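Local coordinates for flavin-nucleotide-binding protein (Azotobacter vinelandii, PDB 6RK0), which binds FAD and heme b and probably acts as a low-potential terminal oxidase, a flavocytochrome associated with the iron-only nitrogenase, at residues 61-65 with 132-136; 71-75 with 157-161; 80-85 with 119-123. One frame throughout, in Å; residues are numbered along the deposited sequence.

Contact 1 (61-65 with 132-136); sequences FFWRE and KLRNF. With HEM (protoporphyrin IX containing Fe), chain C.
A helix lies across a strand end here. Strand 63-65 is extended, and 132-136 is a helical turn with F136 N hydrogen-bonded to K132 O at 3.0 Å. The short axes pass 9.3 Å apart, with 119° between their N-to-C directions. The closest CA atoms are those of W63 and F136, 6.0 Å apart.

The aromatic layer comes first. W63 (chi1 p) and F136 (chi1 t) form an offset stack. The W63 six-membered ring and the F136 ring have centroids 4.4 Å apart and planes at 14°. F136 CB also makes a CH-pi contact, 3.5 Å from the centroid of that W63 ring. F61 CB touches F136 CZ at 3.8 Å. The opposite face of F136 meets the heme vinyl, and F136 CE2 lies 3.4 Å from HEM C3B. F136 thus sits between tryptophan and porphyrin, as part of the heme pocket wall.

The polar group gathers on E65. K132 NZ forms a salt bridge to E65 OE1 at 2.9 Å. N135 ND2 donates to E65 OE2 at 2.8 Å, and W63 NE1 donates to the same E65 OE2 at 3.1 Å. The carboxylate therefore ties the indole to the helix.

F61 N also hydrogen-bonds FAD O4. On the sheet, W63 pairs with Y70 of strand 68-74, while L133 of helix 126-140 packs on strand 159-165.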
loop_
_atom_site.group_PDB
_atom_site.type_symbol
_atom_site.label_atom_id
_atom_site.label_comp_id
_atom_site.label_asym_id
_atom_site.label_seq_id
_atom_site.Cartn_x
_atom_site.Cartn_y
_atom_site.Cartn_z
ATOM N N PHE A 61 -2.824 6.008 7.829
ATOM C CA PHE A 61 -1.787 5.740 8.821
ATOM C C PHE A 61 -2.346 4.889 9.959
ATOM O O PHE A 61 -3.554 4.913 10.227
ATOM C CB PHE A 61 -1.191 7.048 9.355
ATOM C CG PHE A 61 0.023 7.521 8.561
ATOM C CD1 PHE A 61 0.172 7.217 7.173
ATOM C CD2 PHE A 61 1.092 8.077 9.207
ATOM C CE1 PHE A 61 1.304 7.647 6.445
ATOM C CE2 PHE A 61 2.202 8.528 8.502
ATOM C CZ PHE A 61 2.323 8.307 7.130
ATOM N N PHE A 62 -1.459 4.159 10.648
ATOM C CA PHE A 62 -1.856 3.432 11.850
ATOM C C PHE A 62 -0.693 3.358 12.798
ATOM O O PHE A 62 0.464 3.555 12.413
ATOM C CB PHE A 62 -2.349 1.998 11.520
ATOM C CG PHE A 62 -1.218 1.062 11.188
ATOM C CD1 PHE A 62 -0.579 1.109 9.953
ATOM C CD2 PHE A 62 -0.688 0.237 12.160
ATOM C CE1 PHE A 62 0.521 0.341 9.695
ATOM C CE2 PHE A 62 0.425 -0.547 11.913
ATOM C CZ PHE A 62 1.029 -0.502 10.678
ATOM N N TRP A 63 -1.017 3.058 14.062
ATOM C CA TRP A 63 0.019 2.830 15.057
ATOM C C TRP A 63 -0.388 1.657 15.942
ATOM O O TRP A 63 -1.573 1.367 16.091
ATOM C CB TRP A 63 0.347 4.090 15.868
ATOM C CG TRP A 63 -0.710 4.598 16.773
ATOM C CD1 TRP A 63 -0.719 4.480 18.150
ATOM C CD2 TRP A 63 -1.894 5.370 16.437
ATOM N NE1 TRP A 63 -1.827 5.109 18.652
ATOM C CE2 TRP A 63 -2.550 5.681 17.644
ATOM C CE3 TRP A 63 -2.435 5.861 15.240
ATOM C CZ2 TRP A 63 -3.734 6.460 17.672
ATOM C CZ3 TRP A 63 -3.591 6.658 15.271
ATOM C CH2 TRP A 63 -4.234 6.917 16.481
ATOM N N ARG A 64 0.595 0.985 16.525
ATOM C CA ARG A 64 0.334 -0.149 17.396
ATOM C C ARG A 64 0.598 0.237 18.841
ATOM O O ARG A 64 1.607 0.886 19.153
ATOM C CB ARG A 64 1.234 -1.331 17.035
ATOM C CG ARG A 64 0.919 -2.587 17.842
ATOM C CD ARG A 64 1.766 -3.789 17.485
ATOM N NE ARG A 64 3.181 -3.669 17.811
ATOM C CZ ARG A 64 3.693 -3.989 18.994
ATOM N NH1 ARG A 64 2.917 -4.394 20.001
ATOM N NH2 ARG A 64 5.000 -3.938 19.160
ATOM N N GLU A 65 -0.300 -0.174 19.728
ATOM C CA GLU A 65 -0.043 -0.145 21.181
ATOM C C GLU A 65 -0.355 -1.541 21.709
ATOM O O GLU A 65 -1.523 -1.953 21.730
ATOM C CB GLU A 65 -0.900 0.902 21.896
ATOM C CG GLU A 65 -0.726 2.294 21.366
ATOM C CD GLU A 65 -1.505 3.321 22.151
ATOM O OE1 GLU A 65 -1.967 3.019 23.313
ATOM O OE2 GLU A 65 -1.651 4.476 21.642
ATOM N N LYS A 132 -4.268 8.554 23.090
ATOM C CA LYS A 132 -3.856 7.717 21.963
ATOM C C LYS A 132 -3.274 8.566 20.830
ATOM O O LYS A 132 -2.291 8.168 20.195
ATOM C CB LYS A 132 -5.042 6.889 21.457
ATOM C CG LYS A 132 -5.759 5.973 22.418
ATOM C CD LYS A 132 -4.879 4.882 22.945
ATOM C CE LYS A 132 -5.595 3.930 23.858
ATOM N NZ LYS A 132 -4.566 3.131 24.557
ATOM N N LEU A 133 -3.872 9.731 20.558
ATOM C CA LEU A 133 -3.345 10.607 19.502
ATOM C C LEU A 133 -1.953 11.111 19.834
ATOM O O LEU A 133 -1.101 11.229 18.931
ATOM C CB LEU A 133 -4.312 11.763 19.263
ATOM C CG LEU A 133 -5.625 11.333 18.586
ATOM C CD1 LEU A 133 -6.687 12.417 18.737
ATOM C CD2 LEU A 133 -5.402 10.992 17.079
ATOM N N ARG A 134 -1.678 11.412 21.110
ATOM C CA ARG A 134 -0.315 11.796 21.460
ATOM C C ARG A 134 0.652 10.633 21.233
ATOM O O ARG A 134 1.773 10.836 20.750
ATOM C CB ARG A 134 -0.252 12.308 22.906
ATOM C CG ARG A 134 1.174 12.660 23.331
ATOM C CD ARG A 134 1.259 13.464 24.629
ATOM N NE ARG A 134 2.642 13.912 24.887
ATOM C CZ ARG A 134 3.014 14.877 25.737
ATOM N NH1 ARG A 134 2.128 15.532 26.511
ATOM N NH2 ARG A 134 4.312 15.175 25.843
ATOM N N ASN A 135 0.227 9.397 21.547
ATOM C CA ASN A 135 1.081 8.246 21.289
ATOM C C ASN A 135 1.375 8.117 19.799
ATOM O O ASN A 135 2.495 7.763 19.417
ATOM C CB ASN A 135 0.387 6.975 21.783
ATOM C CG ASN A 135 0.227 6.911 23.292
ATOM O OD1 ASN A 135 0.966 7.550 24.049
ATOM N ND2 ASN A 135 -0.737 6.100 23.739
ATOM N N PHE A 136 0.378 8.382 18.946
ATOM C CA PHE A 136 0.590 8.331 17.492
ATOM C C PHE A 136 1.679 9.312 17.077
ATOM O O PHE A 136 2.655 8.945 16.405
ATOM C CB PHE A 136 -0.744 8.671 16.836
ATOM C CG PHE A 136 -0.749 8.795 15.335
ATOM C CD1 PHE A 136 0.031 7.996 14.506
ATOM C CD2 PHE A 136 -1.604 9.742 14.765
ATOM C CE1 PHE A 136 -0.068 8.143 13.101
ATOM C CE2 PHE A 136 -1.723 9.863 13.369
ATOM C CZ PHE A 136 -0.941 9.052 12.560
HETATM C CHA HEM C . -7.376 13.568 8.649
HETATM C CHB HEM C . -2.706 12.500 8.702
HETATM C CHC HEM C . -2.549 13.583 13.398
HETATM C CHD HEM C . -7.137 14.933 13.268
HETATM C C1A HEM C . -6.110 13.205 8.276
HETATM C C2A HEM C . -5.757 12.817 6.915
HETATM C C3A HEM C . -4.447 12.506 6.914
HETATM C C4A HEM C . -3.998 12.711 8.283
HETATM C CMA HEM C . -3.558 12.069 5.782
HETATM C CAA HEM C . -6.698 12.810 5.701
HETATM C CBA HEM C . -6.909 14.219 5.082
HETATM C CGA HEM C . -7.423 14.024 3.679
HETATM O O1A HEM C . -6.664 14.217 2.663
HETATM O O2A HEM C . -8.624 13.620 3.535
HETATM C C1B HEM C . -2.234 12.719 9.970
HETATM C C2B HEM C . -0.890 12.436 10.416
HETATM C C3B HEM C . -0.867 12.731 11.724
HETATM C C4B HEM C . -2.181 13.208 12.113
HETATM C CMB HEM C . 0.197 11.895 9.496
HETATM C CAB HEM C . 0.254 12.655 12.732
HETATM C CBB HEM C . 1.540 12.475 12.450
HETATM C C1C HEM C . -3.780 14.038 13.770
HETATM C C2C HEM C . -4.122 14.466 15.094
HETATM C C3C HEM C . -5.387 14.893 15.056
HETATM C C4C HEM C . -5.858 14.706 13.708
HETATM C CMC HEM C . -3.178 14.369 16.282
HETATM C CAC HEM C . -6.223 15.476 16.164
HETATM C CBC HEM C . -5.661 16.280 17.097
HETATM C C1D HEM C . -7.627 14.637 12.000
HETATM C C2D HEM C . -8.981 14.836 11.576
HETATM C C3D HEM C . -9.055 14.455 10.300
HETATM C C4D HEM C . -7.730 14.006 9.908
HETATM C CMD HEM C . -10.115 15.382 12.440
HETATM C CAD HEM C . -10.254 14.537 9.363
HETATM C CBD HEM C . -10.226 15.863 8.579
HETATM C CGD HEM C . -11.519 16.063 7.810
HETATM O O1D HEM C . -11.654 15.543 6.685
HETATM O O2D HEM C . -12.438 16.733 8.335
HETATM N NA HEM C . -5.021 13.141 9.098
HETATM N NB HEM C . -3.008 13.196 10.997
HETATM N NC HEM C . -4.849 14.197 12.943
HETATM N ND HEM C . -6.869 14.135 10.978
HETATM FE FE HEM C . -4.961 13.648 11.036
HETATM O O HOH W 1 -4.448 15.613 10.451
#

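Contact 2 (71-75 with 157-161); sequences WHGSS and EATAV. With HEM (protoporphyrin IX containing Fe), chain C.
This is an antiparallel strand pair in the beta sheet of a pyridoxamine 5'-phosphate oxidase-like split-barrel fold, at the heme. Strands 71-74 and 159-161 have axes 4.4 Å apart and N-to-C directions 151° apart. H72 faces V161 as a non-hydrogen-bonded pair, CA to CA 4.4 Å. G73, fully extended (phi/psi -180/-153), faces A160 as the hydrogen-bonded pair: G73 N to A160 O is 3.0 Å and A160 N to G73 O is 2.8 Å. S74 faces T159 in the next non-hydrogen-bonded pair. Beyond it, S75 N donates to A158 O at 2.9 Å.

Water 2 joins S74 OG and A158 O, 2.7 Å from each. S74 OG is also hydrogen-bonded to A76 N, and T159 OG1 to E155 O.

H72 and V161 share a sheet face, H72 CB to V161 CG2 4.2 Å, and L133 of helix 126-140 covers both. T159 CG2 lies at the edge of the imidazole, 4.1 Å from H72 CD2. H72 O hydrogen-bonds FAD N3, so one residue meets both cofactors. With chi1 at 86°, H72 is the protein's axial heme ligand: H72 NE2 is 2.0 Å from HEM FE, with water 1 as the other axial ligand at 2.1 Å.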
loop_
_atom_site.group_PDB
_atom_site.type_symbol
_atom_site.label_atom_id
_atom_site.label_comp_id
_atom_site.label_asym_id
_atom_site.label_seq_id
_atom_site.Cartn_x
_atom_site.Cartn_y
_atom_site.Cartn_z
ATOM N N TRP A 71 -6.144 3.801 14.280
ATOM C CA TRP A 71 -6.095 4.756 13.178
ATOM C C TRP A 71 -7.098 5.868 13.488
ATOM O O TRP A 71 -7.945 5.736 14.386
ATOM C CB TRP A 71 -6.314 4.091 11.809
ATOM C CG TRP A 71 -7.642 3.419 11.609
ATOM C CD1 TRP A 71 -8.705 3.881 10.887
ATOM C CD2 TRP A 71 -8.026 2.102 12.062
ATOM N NE1 TRP A 71 -9.711 2.937 10.878
ATOM C CE2 TRP A 71 -9.315 1.837 11.580
ATOM C CE3 TRP A 71 -7.385 1.111 12.815
ATOM C CZ2 TRP A 71 -9.992 0.624 11.842
ATOM C CZ3 TRP A 71 -8.063 -0.076 13.106
ATOM C CH2 TRP A 71 -9.332 -0.294 12.604
ATOM N N HIS A 72 -6.974 6.987 12.778
ATOM C CA HIS A 72 -7.736 8.185 13.091
ATOM C C HIS A 72 -8.313 8.805 11.827
ATOM O O HIS A 72 -7.830 8.580 10.717
ATOM C CB HIS A 72 -6.880 9.234 13.827
ATOM C CG HIS A 72 -6.104 10.134 12.895
ATOM N ND1 HIS A 72 -5.101 9.691 12.050
ATOM C CD2 HIS A 72 -6.231 11.456 12.634
ATOM C CE1 HIS A 72 -4.680 10.698 11.313
ATOM N NE2 HIS A 72 -5.338 11.779 11.654
ATOM N N GLY A 73 -9.303 9.669 12.016
ATOM C CA GLY A 73 -9.865 10.446 10.924
ATOM C C GLY A 73 -10.960 11.324 11.471
ATOM O O GLY A 73 -10.942 11.709 12.642
ATOM N N SER A 74 -11.932 11.688 10.658
ATOM C CA SER A 74 -13.002 12.567 11.123
ATOM C C SER A 74 -14.010 11.845 12.002
ATOM O O SER A 74 -14.458 10.743 11.676
ATOM C CB SER A 74 -13.734 13.155 9.919
ATOM O OG SER A 74 -14.884 13.879 10.320
ATOM N N SER A 75 -14.441 12.508 13.077
ATOM C CA SER A 75 -15.563 11.984 13.838
ATOM C C SER A 75 -16.800 11.760 12.985
ATOM O O SER A 75 -17.640 10.923 13.342
ATOM C CB SER A 75 -15.884 12.921 14.997
ATOM O OG SER A 75 -16.271 14.192 14.539
ATOM N N GLU A 157 -12.294 16.647 19.739
ATOM C CA GLU A 157 -13.665 16.190 19.569
ATOM C C GLU A 157 -14.045 15.974 18.102
ATOM O O GLU A 157 -14.961 15.189 17.811
ATOM C CB GLU A 157 -14.623 17.118 20.280
ATOM C CG GLU A 157 -14.266 17.104 21.774
ATOM C CD GLU A 157 -15.354 17.449 22.748
ATOM O OE1 GLU A 157 -15.306 18.548 23.339
ATOM O OE2 GLU A 157 -16.189 16.577 23.015
ATOM N N ALA A 158 -13.345 16.622 17.177
ATOM C CA ALA A 158 -13.597 16.467 15.753
ATOM C C ALA A 158 -12.959 15.199 15.195
ATOM O O ALA A 158 -13.123 14.919 13.995
ATOM C CB ALA A 158 -13.033 17.681 15.029
ATOM N N THR A 159 -12.201 14.464 15.994
ATOM C CA THR A 159 -11.396 13.335 15.530
ATOM C C THR A 159 -12.012 12.026 16.007
ATOM O O THR A 159 -12.467 11.932 17.141
ATOM C CB THR A 159 -9.968 13.460 16.070
ATOM O OG1 THR A 159 -9.454 14.767 15.773
ATOM C CG2 THR A 159 -9.007 12.444 15.469
ATOM N N ALA A 160 -12.042 11.030 15.139
ATOM C CA ALA A 160 -12.351 9.662 15.523
ATOM C C ALA A 160 -11.043 8.881 15.650
ATOM O O ALA A 160 -10.095 9.120 14.882
ATOM C CB ALA A 160 -13.208 8.979 14.461
ATOM N N VAL A 161 -11.005 7.959 16.615
ATOM C CA VAL A 161 -9.952 6.973 16.699
ATOM C C VAL A 161 -10.600 5.604 16.808
ATOM O O VAL A 161 -11.477 5.390 17.650
ATOM C CB VAL A 161 -8.997 7.225 17.881
ATOM C CG1 VAL A 161 -7.982 6.093 17.985
ATOM C CG2 VAL A 161 -8.313 8.573 17.728
HETATM C CHA HEM C . -7.376 13.568 8.649
HETATM C CHB HEM C . -2.706 12.500 8.702
HETATM C CHC HEM C . -2.549 13.583 13.398
HETATM C CHD HEM C . -7.137 14.933 13.268
HETATM C C1A HEM C . -6.110 13.205 8.276
HETATM C C2A HEM C . -5.757 12.817 6.915
HETATM C C3A HEM C . -4.447 12.506 6.914
HETATM C C4A HEM C . -3.998 12.711 8.283
HETATM C CMA HEM C . -3.558 12.069 5.782
HETATM C CAA HEM C . -6.698 12.810 5.701
HETATM C CBA HEM C . -6.909 14.219 5.082
HETATM C CGA HEM C . -7.423 14.024 3.679
HETATM O O1A HEM C . -6.664 14.217 2.663
HETATM O O2A HEM C . -8.624 13.620 3.535
HETATM C C1B HEM C . -2.234 12.719 9.970
HETATM C C2B HEM C . -0.890 12.436 10.416
HETATM C C3B HEM C . -0.867 12.731 11.724
HETATM C C4B HEM C . -2.181 13.208 12.113
HETATM C CMB HEM C . 0.197 11.895 9.496
HETATM C CAB HEM C . 0.254 12.655 12.732
HETATM C CBB HEM C . 1.540 12.475 12.450
HETATM C C1C HEM C . -3.780 14.038 13.770
HETATM C C2C HEM C . -4.122 14.466 15.094
HETATM C C3C HEM C . -5.387 14.893 15.056
HETATM C C4C HEM C . -5.858 14.706 13.708
HETATM C CMC HEM C . -3.178 14.369 16.282
HETATM C CAC HEM C . -6.223 15.476 16.164
HETATM C CBC HEM C . -5.661 16.280 17.097
HETATM C C1D HEM C . -7.627 14.637 12.000
HETATM C C2D HEM C . -8.981 14.836 11.576
HETATM C C3D HEM C . -9.055 14.455 10.300
HETATM C C4D HEM C . -7.730 14.006 9.908
HETATM C CMD HEM C . -10.115 15.382 12.440
HETATM C CAD HEM C . -10.254 14.537 9.363
HETATM C CBD HEM C . -10.226 15.863 8.579
HETATM C CGD HEM C . -11.519 16.063 7.810
HETATM O O1D HEM C . -11.654 15.543 6.685
HETATM O O2D HEM C . -12.438 16.733 8.335
HETATM N NA HEM C . -5.021 13.141 9.098
HETATM N NB HEM C . -3.008 13.196 10.997
HETATM N NC HEM C . -4.849 14.197 12.943
HETATM N ND HEM C . -6.869 14.135 10.978
HETATM FE FE HEM C . -4.961 13.648 11.036
HETATM O O HOH W 2 -14.046 16.049 11.714
HETATM O O HOH W 1 -4.448 15.613 10.451
#

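Contact 3 (80-85 with 119-123); sequences FKALEH and RAELI
L122 and L83 form the apolar centre, where the end of helix 78-82 and the turn after it meet the chain around strand 121-122. L83 CD1 touches L122 CD2 and A120 CB, each at 3.9 Å. L83 holds the p,p rotamer and L122 the m,t rotamer. F80 (chi1 m) presents its ring edge to L122, with F80 CD1 to L122 CD2 at 3.8 Å. L122 CD1 is also 3.6 Å from F80 O. The nearest CA pairs are L83 with A120 at 6.2 Å, E84 with E121 at 6.5 Å and F80 with L122 at 7.3 Å.

Further out, two waters bridge the segments. Between backbones, water 3 donates to L83 O at 2.7 Å and accepts from A120 N at 2.8 Å. Water 4 donates to the carboxylate E84 OE2 at 2.7 Å and accepts from L122 N at 2.9 Å. The E84 carboxylate carbon CD lies 3.6 Å from L122 CD1.

At the rim R119 curls back over the turn. Its NH1 gives a weak hydrogen bond to E84 O at 3.5 Å. H85 C lies over one guanidinium face, 3.6 Å from R119 NH1. The stronger partner of R119 is D87, in a salt bridge.

The contact joins helix to sheet. The E121 backbone hydrogen-bonds S163 on strand 159-165. F80 and L83 pack on that strand and on W71 of strand 68-74.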
loop_
_atom_site.group_PDB
_atom_site.type_symbol
_atom_site.label_atom_id
_atom_site.label_comp_id
_atom_site.label_asym_id
_atom_site.label_seq_id
_atom_site.Cartn_x
_atom_site.Cartn_y
_atom_site.Cartn_z
ATOM N N PHE A 80 -15.686 5.427 9.991
ATOM C CA PHE A 80 -15.861 5.282 11.427
ATOM C C PHE A 80 -17.286 4.919 11.777
ATOM O O PHE A 80 -17.521 4.163 12.719
ATOM C CB PHE A 80 -15.339 6.546 12.111
ATOM C CG PHE A 80 -13.877 6.744 11.832
ATOM C CD1 PHE A 80 -12.938 5.959 12.487
ATOM C CD2 PHE A 80 -13.465 7.596 10.801
ATOM C CE1 PHE A 80 -11.607 6.041 12.136
ATOM C CE2 PHE A 80 -12.155 7.654 10.440
ATOM C CZ PHE A 80 -11.214 6.890 11.099
ATOM N N LYS A 81 -18.256 5.373 10.996
ATOM C CA LYS A 81 -19.623 4.882 11.167
ATOM C C LYS A 81 -19.768 3.427 10.708
ATOM O O LYS A 81 -20.376 2.592 11.386
ATOM C CB LYS A 81 -20.583 5.788 10.405
ATOM C CG LYS A 81 -22.002 5.331 10.555
ATOM C CD LYS A 81 -22.989 6.264 9.869
ATOM C CE LYS A 81 -24.416 5.736 10.032
ATOM N NZ LYS A 81 -25.425 6.630 9.400
ATOM N N ALA A 82 -19.187 3.090 9.581
ATOM C CA ALA A 82 -19.395 1.771 9.008
ATOM C C ALA A 82 -18.714 0.658 9.793
ATOM O O ALA A 82 -19.214 -0.470 9.834
ATOM C CB ALA A 82 -18.955 1.769 7.556
ATOM N N LEU A 83 -17.596 0.938 10.449
ATOM C CA LEU A 83 -16.848 -0.146 11.077
ATOM C C LEU A 83 -17.557 -0.699 12.307
ATOM O O LEU A 83 -17.247 -1.811 12.730
ATOM C CB LEU A 83 -15.400 0.264 11.337
ATOM C CG LEU A 83 -15.171 1.391 12.319
ATOM C CD1 LEU A 83 -15.302 0.947 13.768
ATOM C CD2 LEU A 83 -13.732 2.006 12.130
ATOM N N GLU A 84 -18.529 0.016 12.860
ATOM C CA GLU A 84 -19.129 -0.493 14.085
ATOM C C GLU A 84 -19.981 -1.741 13.854
ATOM O O GLU A 84 -20.256 -2.487 14.799
ATOM C CB GLU A 84 -19.905 0.621 14.791
ATOM C CG GLU A 84 -18.974 1.688 15.358
ATOM C CD GLU A 84 -19.654 2.568 16.379
ATOM O OE1 GLU A 84 -20.508 3.381 15.966
ATOM O OE2 GLU A 84 -19.339 2.441 17.586
ATOM N N HIS A 85 -20.400 -1.982 12.627
ATOM C CA HIS A 85 -21.380 -3.020 12.343
ATOM C C HIS A 85 -20.906 -4.071 11.340
ATOM O O HIS A 85 -21.731 -4.817 10.804
ATOM C CB HIS A 85 -22.683 -2.373 11.890
ATOM C CG HIS A 85 -23.205 -1.360 12.866
ATOM N ND1 HIS A 85 -23.612 -1.699 14.138
ATOM C CD2 HIS A 85 -23.347 -0.017 12.771
ATOM C CE1 HIS A 85 -24.000 -0.611 14.779
ATOM N NE2 HIS A 85 -23.850 0.424 13.971
ATOM N N ARG A 119 -13.629 -7.109 14.323
ATOM C CA ARG A 119 -14.535 -6.008 14.597
ATOM C C ARG A 119 -13.748 -4.907 15.301
ATOM O O ARG A 119 -13.311 -5.075 16.448
ATOM C CB ARG A 119 -15.706 -6.485 15.452
ATOM C CG ARG A 119 -16.819 -5.473 15.625
ATOM C CD ARG A 119 -17.535 -5.144 14.339
ATOM N NE ARG A 119 -18.069 -6.313 13.655
ATOM C CZ ARG A 119 -19.356 -6.655 13.641
ATOM N NH1 ARG A 119 -20.266 -5.933 14.301
ATOM N NH2 ARG A 119 -19.721 -7.734 12.937
ATOM N N ALA A 120 -13.579 -3.781 14.617
ATOM C CA ALA A 120 -12.930 -2.631 15.199
ATOM C C ALA A 120 -13.887 -1.933 16.162
ATOM O O ALA A 120 -15.104 -2.138 16.137
ATOM C CB ALA A 120 -12.491 -1.685 14.084
ATOM N N GLU A 121 -13.306 -1.087 17.006
ATOM C CA GLU A 121 -14.016 -0.375 18.052
ATOM C C GLU A 121 -13.634 1.090 18.032
ATOM O O GLU A 121 -12.457 1.417 17.874
ATOM C CB GLU A 121 -13.613 -0.935 19.454
ATOM C CG GLU A 121 -13.826 -2.452 19.576
ATOM C CD GLU A 121 -13.257 -3.064 20.852
ATOM O OE1 GLU A 121 -12.889 -2.326 21.809
ATOM O OE2 GLU A 121 -13.180 -4.322 20.896
ATOM N N LEU A 122 -14.612 1.971 18.210
ATOM C CA LEU A 122 -14.309 3.400 18.305
ATOM C C LEU A 122 -14.000 3.783 19.744
ATOM O O LEU A 122 -14.580 3.252 20.685
ATOM C CB LEU A 122 -15.487 4.266 17.901
ATOM C CG LEU A 122 -15.897 4.171 16.455
ATOM C CD1 LEU A 122 -17.074 5.108 16.213
ATOM C CD2 LEU A 122 -14.743 4.428 15.459
ATOM N N ILE A 123 -13.104 4.747 19.911
ATOM C CA ILE A 123 -12.855 5.309 21.234
ATOM C C ILE A 123 -13.848 6.447 21.452
ATOM O O ILE A 123 -13.754 7.490 20.812
ATOM C CB ILE A 123 -11.415 5.810 21.348
ATOM C CG1 ILE A 123 -10.429 4.692 21.069
ATOM C CG2 ILE A 123 -11.196 6.435 22.719
ATOM C CD1 ILE A 123 -9.037 5.070 21.263
HETATM O O HOH W 3 -14.958 -3.210 12.256
HETATM O O HOH W 4 -17.266 0.959 18.578
#

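In the fold
Contacts 1 and 2 line the heme and share it. F136 of contact 1 packs on H72 of contact 2, and L133 packs on V161. Their strands 54-65 and 68-74 are neighbours in one sheet. Contact 2 is mostly buried and rests on backbone pairing and metal ligation. Contact 1 is partly buried and adds an aromatic stack and a charged cluster. Contact 3 is nearer the surface. Leucines and waters dominate it, and it is the one that touches no cofactor. It still reaches the others: I123 N lies 2.9 Å from V161 O, a probable hydrogen bond, F80 packs on G73 and A160, and I123 meets K132.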